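Local coordinates for outer membrane protein OMP121 (Bacteroides thetaiotaomicron, PDB 5FQ8), which probably imports a nutrient across the outer membrane as a TonB-dependent transporter in complex with partner proteins that include a lipoprotein, and binds calcium and magnesium ions, at residues P192-M200 / L334-S342; G632-P642 / G686-L694. One frame throughout, in Å; residues are numbered along the deposited sequence.

Interaction 1. Residues P192-M200 / L334-S342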
# COMPACT_ATOMS: atom_id res chain seq x y z
N PRO B 192 -7.81 -38.12 5.09
CA PRO B 192 -6.83 -39.18 4.87
C PRO B 192 -6.95 -40.25 5.93
O PRO B 192 -7.25 -39.98 7.09
CB PRO B 192 -5.50 -38.43 4.95
CG PRO B 192 -5.84 -37.04 4.61
CD PRO B 192 -7.15 -36.81 5.24
N GLU B 193 -6.73 -41.48 5.52
CA GLU B 193 -6.77 -42.57 6.48
C GLU B 193 -5.49 -42.56 7.29
O GLU B 193 -4.39 -42.57 6.73
CB GLU B 193 -6.96 -43.90 5.77
CG GLU B 193 -7.00 -45.07 6.71
CD GLU B 193 -7.10 -46.37 5.98
OE1 GLU B 193 -7.12 -46.35 4.74
OE2 GLU B 193 -7.17 -47.40 6.66
N PHE B 194 -5.63 -42.56 8.59
CA PHE B 194 -4.53 -42.34 9.51
C PHE B 194 -4.08 -43.63 10.14
O PHE B 194 -4.81 -44.61 10.21
CB PHE B 194 -4.94 -41.38 10.62
CG PHE B 194 -5.34 -40.05 10.13
CD1 PHE B 194 -4.41 -39.24 9.50
CD2 PHE B 194 -6.63 -39.60 10.28
CE1 PHE B 194 -4.77 -38.01 9.03
CE2 PHE B 194 -6.99 -38.36 9.82
CZ PHE B 194 -6.06 -37.56 9.19
N GLN B 195 -2.85 -43.61 10.62
CA GLN B 195 -2.33 -44.63 11.50
C GLN B 195 -2.71 -44.26 12.92
O GLN B 195 -2.63 -43.11 13.31
CB GLN B 195 -0.81 -44.72 11.34
CG GLN B 195 -0.06 -45.04 12.60
CD GLN B 195 0.42 -43.81 13.32
OE1 GLN B 195 0.45 -43.78 14.53
NE2 GLN B 195 0.78 -42.79 12.57
N ASN B 196 -3.16 -45.22 13.70
CA ASN B 196 -3.45 -44.99 15.11
C ASN B 196 -2.59 -45.88 16.00
O ASN B 196 -3.01 -46.25 17.09
CB ASN B 196 -4.93 -45.18 15.44
CG ASN B 196 -5.83 -44.12 14.81
OD1 ASN B 196 -5.84 -42.97 15.23
ND2 ASN B 196 -6.62 -44.52 13.83
N GLU B 197 -1.40 -46.22 15.54
CA GLU B 197 -0.53 -47.12 16.28
C GLU B 197 0.50 -46.39 17.12
O GLU B 197 0.79 -46.82 18.24
CB GLU B 197 0.18 -48.06 15.30
CG GLU B 197 0.63 -49.38 15.89
CD GLU B 197 1.29 -50.28 14.88
OE1 GLU B 197 1.13 -50.05 13.67
OE2 GLU B 197 1.98 -51.23 15.30
N PHE B 198 1.04 -45.27 16.63
CA PHE B 198 2.10 -44.53 17.31
C PHE B 198 1.69 -43.08 17.49
O PHE B 198 0.95 -42.51 16.69
CB PHE B 198 3.41 -44.62 16.52
CG PHE B 198 3.70 -45.97 15.95
CD1 PHE B 198 4.36 -46.93 16.69
CD2 PHE B 198 3.31 -46.29 14.66
CE1 PHE B 198 4.62 -48.16 16.17
CE2 PHE B 198 3.58 -47.52 14.12
CZ PHE B 198 4.23 -48.45 14.88
N GLY B 199 2.20 -42.46 18.56
CA GLY B 199 1.82 -41.12 18.91
C GLY B 199 2.93 -40.10 18.75
O GLY B 199 3.89 -40.29 18.00
N MET B 200 2.78 -38.99 19.48
CA MET B 200 3.66 -37.85 19.34
C MET B 200 5.10 -38.23 19.57
O MET B 200 5.45 -38.80 20.60
CB MET B 200 3.25 -36.77 20.34
CG MET B 200 4.19 -35.58 20.43
SD MET B 200 3.56 -34.41 21.60
CE MET B 200 3.15 -35.49 22.94
N LEU B 334 -3.42 -28.24 10.80
CA LEU B 334 -4.32 -29.25 11.34
C LEU B 334 -3.80 -30.65 11.09
O LEU B 334 -3.81 -31.49 11.99
CB LEU B 334 -5.69 -29.06 10.73
CG LEU B 334 -6.86 -29.91 11.17
CD1 LEU B 334 -7.43 -29.32 12.41
CD2 LEU B 334 -7.86 -29.91 10.06
N TYR B 335 -3.33 -30.91 9.87
CA TYR B 335 -2.70 -32.18 9.55
C TYR B 335 -1.46 -32.44 10.39
O TYR B 335 -1.09 -33.60 10.58
CB TYR B 335 -2.33 -32.22 8.09
CG TYR B 335 -3.48 -32.49 7.18
CD1 TYR B 335 -4.54 -33.29 7.57
CD2 TYR B 335 -3.51 -31.97 5.91
CE1 TYR B 335 -5.58 -33.54 6.74
CE2 TYR B 335 -4.54 -32.20 5.07
CZ TYR B 335 -5.57 -32.98 5.49
OH TYR B 335 -6.60 -33.21 4.63
N GLN B 336 -0.79 -31.39 10.86
CA GLN B 336 0.44 -31.55 11.63
C GLN B 336 0.10 -31.66 13.11
O GLN B 336 0.46 -30.84 13.94
CB GLN B 336 1.39 -30.40 11.36
CG GLN B 336 1.82 -30.32 9.94
CD GLN B 336 3.10 -29.56 9.77
OE1 GLN B 336 4.03 -29.71 10.55
NE2 GLN B 336 3.16 -28.74 8.74
N THR B 337 -0.62 -32.73 13.42
CA THR B 337 -1.06 -33.02 14.76
C THR B 337 -0.72 -34.46 15.09
O THR B 337 -0.90 -35.34 14.24
CB THR B 337 -2.57 -32.82 14.89
OG1 THR B 337 -2.92 -31.50 14.50
CG2 THR B 337 -3.00 -33.06 16.32
N PRO B 338 -0.22 -34.74 16.28
CA PRO B 338 -0.01 -36.13 16.67
C PRO B 338 -1.33 -36.87 16.77
O PRO B 338 -2.37 -36.28 17.09
CB PRO B 338 0.66 -36.02 18.04
CG PRO B 338 1.21 -34.66 18.09
CD PRO B 338 0.28 -33.82 17.30
N ARG B 339 -1.29 -38.17 16.51
CA ARG B 339 -2.50 -38.97 16.55
C ARG B 339 -3.11 -39.04 17.93
O ARG B 339 -4.25 -39.48 18.05
CB ARG B 339 -2.24 -40.39 16.07
CG ARG B 339 -1.64 -40.48 14.71
CD ARG B 339 -2.53 -39.87 13.66
NE ARG B 339 -3.85 -40.46 13.73
CZ ARG B 339 -4.97 -39.78 13.92
NH1 ARG B 339 -4.93 -38.47 14.05
NH2 ARG B 339 -6.12 -40.41 13.97
N ASP B 340 -2.40 -38.64 18.98
CA ASP B 340 -2.92 -38.77 20.33
C ASP B 340 -3.48 -37.47 20.89
O ASP B 340 -4.04 -37.49 21.98
CB ASP B 340 -1.83 -39.28 21.26
CG ASP B 340 -0.62 -38.37 21.27
OD1 ASP B 340 0.08 -38.30 20.23
OD2 ASP B 340 -0.38 -37.74 22.31
N ILE B 341 -3.33 -36.36 20.18
CA ILE B 341 -3.63 -35.03 20.70
C ILE B 341 -5.07 -34.67 20.36
O ILE B 341 -5.52 -34.89 19.23
CB ILE B 341 -2.66 -34.00 20.13
CG1 ILE B 341 -1.23 -34.32 20.57
CG2 ILE B 341 -3.05 -32.61 20.59
CD1 ILE B 341 -1.08 -34.44 22.04
N SER B 342 -5.78 -34.12 21.33
CA SER B 342 -7.17 -33.73 21.13
C SER B 342 -7.23 -32.36 20.49
O SER B 342 -6.93 -31.35 21.13
CB SER B 342 -7.90 -33.73 22.47
OG SER B 342 -9.22 -33.25 22.33

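Interaction 2. Residues G632-P642 / G686-L694. With MG (magnesium ion), chain L.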
# COMPACT_ATOMS: atom_id res chain seq x y z
N GLY B 632 12.79 -6.41 -19.57
CA GLY B 632 11.78 -7.40 -19.24
C GLY B 632 12.20 -8.79 -19.67
O GLY B 632 12.83 -8.98 -20.71
N ASN B 633 11.82 -9.77 -18.87
CA ASN B 633 12.36 -11.10 -19.12
C ASN B 633 11.64 -11.85 -20.22
O ASN B 633 12.06 -12.97 -20.53
CB ASN B 633 12.32 -11.91 -17.84
CG ASN B 633 13.29 -11.43 -16.82
OD1 ASN B 633 13.94 -10.41 -17.00
ND2 ASN B 633 13.39 -12.15 -15.73
N VAL B 634 10.60 -11.30 -20.83
CA VAL B 634 9.82 -12.00 -21.84
C VAL B 634 9.98 -11.28 -23.17
O VAL B 634 9.48 -10.18 -23.35
CB VAL B 634 8.34 -12.11 -21.45
CG1 VAL B 634 7.56 -12.66 -22.62
CG2 VAL B 634 8.20 -12.98 -20.24
N LEU B 635 10.65 -11.92 -24.10
CA LEU B 635 11.01 -11.28 -25.35
C LEU B 635 9.77 -11.09 -26.20
O LEU B 635 9.06 -12.06 -26.48
CB LEU B 635 12.04 -12.12 -26.08
CG LEU B 635 12.63 -11.61 -27.38
CD1 LEU B 635 13.31 -10.29 -27.13
CD2 LEU B 635 13.61 -12.62 -27.88
N GLY B 636 9.51 -9.87 -26.60
CA GLY B 636 8.39 -9.64 -27.48
C GLY B 636 8.69 -10.09 -28.90
O GLY B 636 9.83 -10.36 -29.26
N SER B 637 7.64 -10.17 -29.71
CA SER B 637 7.78 -10.63 -31.08
C SER B 637 6.77 -9.89 -31.94
O SER B 637 5.60 -9.83 -31.58
CB SER B 637 7.55 -12.14 -31.19
OG SER B 637 7.54 -12.54 -32.54
N ASN B 638 7.23 -9.33 -33.04
CA ASN B 638 6.33 -8.73 -34.02
C ASN B 638 6.17 -9.61 -35.25
O ASN B 638 5.55 -9.19 -36.22
CB ASN B 638 6.83 -7.34 -34.41
CG ASN B 638 8.25 -7.34 -34.91
OD1 ASN B 638 8.99 -8.31 -34.74
ND2 ASN B 638 8.66 -6.25 -35.54
N THR B 639 6.72 -10.82 -35.21
CA THR B 639 6.56 -11.81 -36.26
C THR B 639 5.43 -12.78 -35.98
O THR B 639 5.18 -13.67 -36.79
CB THR B 639 7.86 -12.59 -36.45
OG1 THR B 639 8.41 -12.85 -35.16
CG2 THR B 639 8.84 -11.79 -37.24
N LEU B 640 4.73 -12.61 -34.86
CA LEU B 640 3.56 -13.42 -34.56
C LEU B 640 2.61 -13.47 -35.74
O LEU B 640 2.47 -12.51 -36.48
CB LEU B 640 2.84 -12.85 -33.35
CG LEU B 640 3.69 -12.76 -32.10
CD1 LEU B 640 2.89 -12.15 -30.99
CD2 LEU B 640 4.12 -14.15 -31.75
N SER B 641 1.97 -14.62 -35.91
CA SER B 641 0.83 -14.83 -36.78
C SER B 641 -0.33 -15.36 -35.95
O SER B 641 -0.13 -15.82 -34.82
CB SER B 641 1.18 -15.82 -37.89
OG SER B 641 1.54 -17.05 -37.32
N PRO B 642 -1.55 -15.31 -36.47
CA PRO B 642 -2.71 -15.70 -35.65
C PRO B 642 -2.71 -17.19 -35.35
O PRO B 642 -1.99 -17.99 -35.94
CB PRO B 642 -3.90 -15.33 -36.52
CG PRO B 642 -3.38 -14.33 -37.47
CD PRO B 642 -1.97 -14.72 -37.74
N GLY B 686 19.45 -13.81 -22.18
CA GLY B 686 19.00 -12.51 -21.74
C GLY B 686 17.53 -12.45 -21.41
O GLY B 686 17.10 -11.48 -20.78
N TYR B 687 16.76 -13.43 -21.82
CA TYR B 687 15.34 -13.51 -21.51
C TYR B 687 15.02 -14.92 -21.04
O TYR B 687 15.73 -15.86 -21.37
CB TYR B 687 14.51 -13.15 -22.72
CG TYR B 687 14.85 -11.82 -23.36
CD1 TYR B 687 15.98 -11.66 -24.14
CD2 TYR B 687 14.01 -10.73 -23.22
CE1 TYR B 687 16.27 -10.46 -24.75
CE2 TYR B 687 14.29 -9.53 -23.82
CZ TYR B 687 15.42 -9.40 -24.58
OH TYR B 687 15.70 -8.20 -25.17
N THR B 688 13.97 -15.04 -20.24
CA THR B 688 13.53 -16.34 -19.76
C THR B 688 12.41 -16.93 -20.59
O THR B 688 12.01 -18.08 -20.35
CB THR B 688 13.04 -16.26 -18.33
OG1 THR B 688 12.18 -15.12 -18.22
CG2 THR B 688 14.17 -16.09 -17.43
N ALA B 689 11.87 -16.17 -21.53
CA ALA B 689 10.82 -16.69 -22.39
C ALA B 689 10.77 -15.84 -23.64
O ALA B 689 11.18 -14.68 -23.63
CB ALA B 689 9.47 -16.70 -21.69
N GLN B 690 10.27 -16.43 -24.71
CA GLN B 690 10.02 -15.70 -25.93
C GLN B 690 8.62 -16.01 -26.39
O GLN B 690 8.21 -17.17 -26.37
CB GLN B 690 11.02 -16.05 -27.02
CG GLN B 690 10.75 -15.30 -28.30
CD GLN B 690 11.68 -15.66 -29.42
OE1 GLN B 690 11.62 -15.08 -30.49
NE2 GLN B 690 12.54 -16.64 -29.18
N ASN B 691 7.87 -14.99 -26.76
CA ASN B 691 6.52 -15.19 -27.27
C ASN B 691 6.62 -15.65 -28.72
O ASN B 691 7.16 -14.94 -29.56
CB ASN B 691 5.71 -13.91 -27.19
CG ASN B 691 5.51 -13.44 -25.78
OD1 ASN B 691 5.55 -14.22 -24.84
ND2 ASN B 691 5.27 -12.15 -25.63
N MET B 692 6.10 -16.84 -29.01
CA MET B 692 6.07 -17.26 -30.40
C MET B 692 4.89 -18.18 -30.62
O MET B 692 4.24 -18.62 -29.68
CB MET B 692 7.39 -17.93 -30.80
CG MET B 692 7.92 -18.94 -29.82
SD MET B 692 9.71 -19.12 -29.92
CE MET B 692 10.00 -18.78 -31.63
N ASN B 693 4.61 -18.43 -31.90
CA ASN B 693 3.55 -19.35 -32.28
C ASN B 693 3.97 -20.78 -32.03
O ASN B 693 4.99 -21.23 -32.54
CB ASN B 693 3.22 -19.17 -33.76
CG ASN B 693 2.83 -17.76 -34.09
OD1 ASN B 693 3.55 -17.05 -34.77
ND2 ASN B 693 1.67 -17.33 -33.62
N LEU B 694 3.17 -21.51 -31.27
CA LEU B 694 3.52 -22.88 -30.94
C LEU B 694 3.17 -23.82 -32.09
O LEU B 694 2.72 -23.42 -33.16
CB LEU B 694 2.82 -23.34 -29.67
CG LEU B 694 3.18 -22.70 -28.35
CD1 LEU B 694 2.63 -23.52 -27.22
CD2 LEU B 694 4.66 -22.56 -28.22
MG MG L . 15.54 -9.04 -17.47
O HOH W 1 15.46 -9.44 -19.44
O HOH W 2 11.00 -12.36 -31.00
O HOH W 3 8.01 -15.29 -32.30
O HOH W 4 15.30 -8.21 -15.63

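Interaction 1. Residues P192-M200 / L334-S342
Arg-339, the second residue of a type I beta turn running from Pro-338 to Ile-341, reaches into the loop 192-200 and carries most of this contact, which joins the loop after strand 177-188 of the TonB-dependent receptor barrel to the turn following helix 330-335. The dense part lies around its guanidinium. Bent at chi2 (-61°) and again at chi3, the chain curls so that Arg-339 NE meets Gln-195 O at 2.9 Å in the guanidinium plane, while NH2 donates to Asn-196 OD1, 2.9 Å away and tilted out of that plane. Phe-194 covers one guanidinium face with its CB and CG; its ring plane and the guanidinium plane are 31° apart. Asn-244 OD1 takes a bond from NH1, which should further limit rotation of the group. Close by, Met-200 CB lies alongside Pro-338 CB at 3.5 Å.

Packed tightly on its inner side, the Arg-339 cluster comes nearer the surface at Phe-194 and Asn-196. Two touches are looser: Pro-192 crosses Tyr-335 at about a right angle, Pro-192 CD to Tyr-335 CE1 3.9 Å, and Met-200 CE is 4.5 Å from Ile-341 CD1. Asp-340 OD2 forms a salt bridge with Lys-236; its OD1 receives Met-200 N from above the carboxylate plane, at 2.9 Å.

Interaction 2. Residues G632-P642 / G686-L694
Val-634 and Leu-635 pair in parallel with Ala-689 and Gln-690, placing strand 689-693 between 629-635 and its antiparallel neighbour, strand 661-680. Among main-chain bonds, Leu-635 N donates to Ala-689 O (2.8 Å), Leu-635 O accepts from Asn-691 N (3.2 Å), and Asn-633 O takes Thr-688 N.

Side chains bond to backbone at both ends. Thr-688 OG1 meets Asn-633 O from above the carbonyl plane. Asn-693 OD1 accepts Ser-641 N at 3.1 Å, while its ND2, weakly bonded to Ser-641 O, also donates to Lys-674 O.

Among the apolar contacts is a CH-pi contact: with CG opposite the backbone N (chi1 -177°), Leu-635 brings CD1 over one face of the Tyr-687 ring, 3.7 Å from its centroid, and CD2 alongside Gln-690. With an alanine in place of Tyr-687, Leu-635 CD1 would probably lose the ring face it rests on, and a gap would be likely to open beside Gly-632 O.

Asn-633 OD1 binds magnesium at 2.2 Å; two waters, Ala-631 O and a backbone atom of another protein's chain are further ligands. One water also donates to Gly-686 O. The ion thus bridges two proteins, consistent with a role in fastening the partner here.

Interactions 1 and 2 are separate: their centres lie 50 Å apart, their nearest atoms about 31 Å, and along the chain the first closes before the second opens. Interaction 1 holds Glu-197, which with Asp-850 belongs to a calcium site seen for this protein; no calcium is bound to this chain there in the model. The side chain of Phe-198 comes to about 5 Å from that of Asp-850 and, separately, about 7 Å from a bound calcium ion. Interaction 2 holds a magnesium ligand directly. Both also meet other proteins of the assembly: Ser-342 OG bonds to Thr-5 O of the BT_2262 lipoprotein, whereas Gln-690 NE2 bonds to a side chain of another protein's chain.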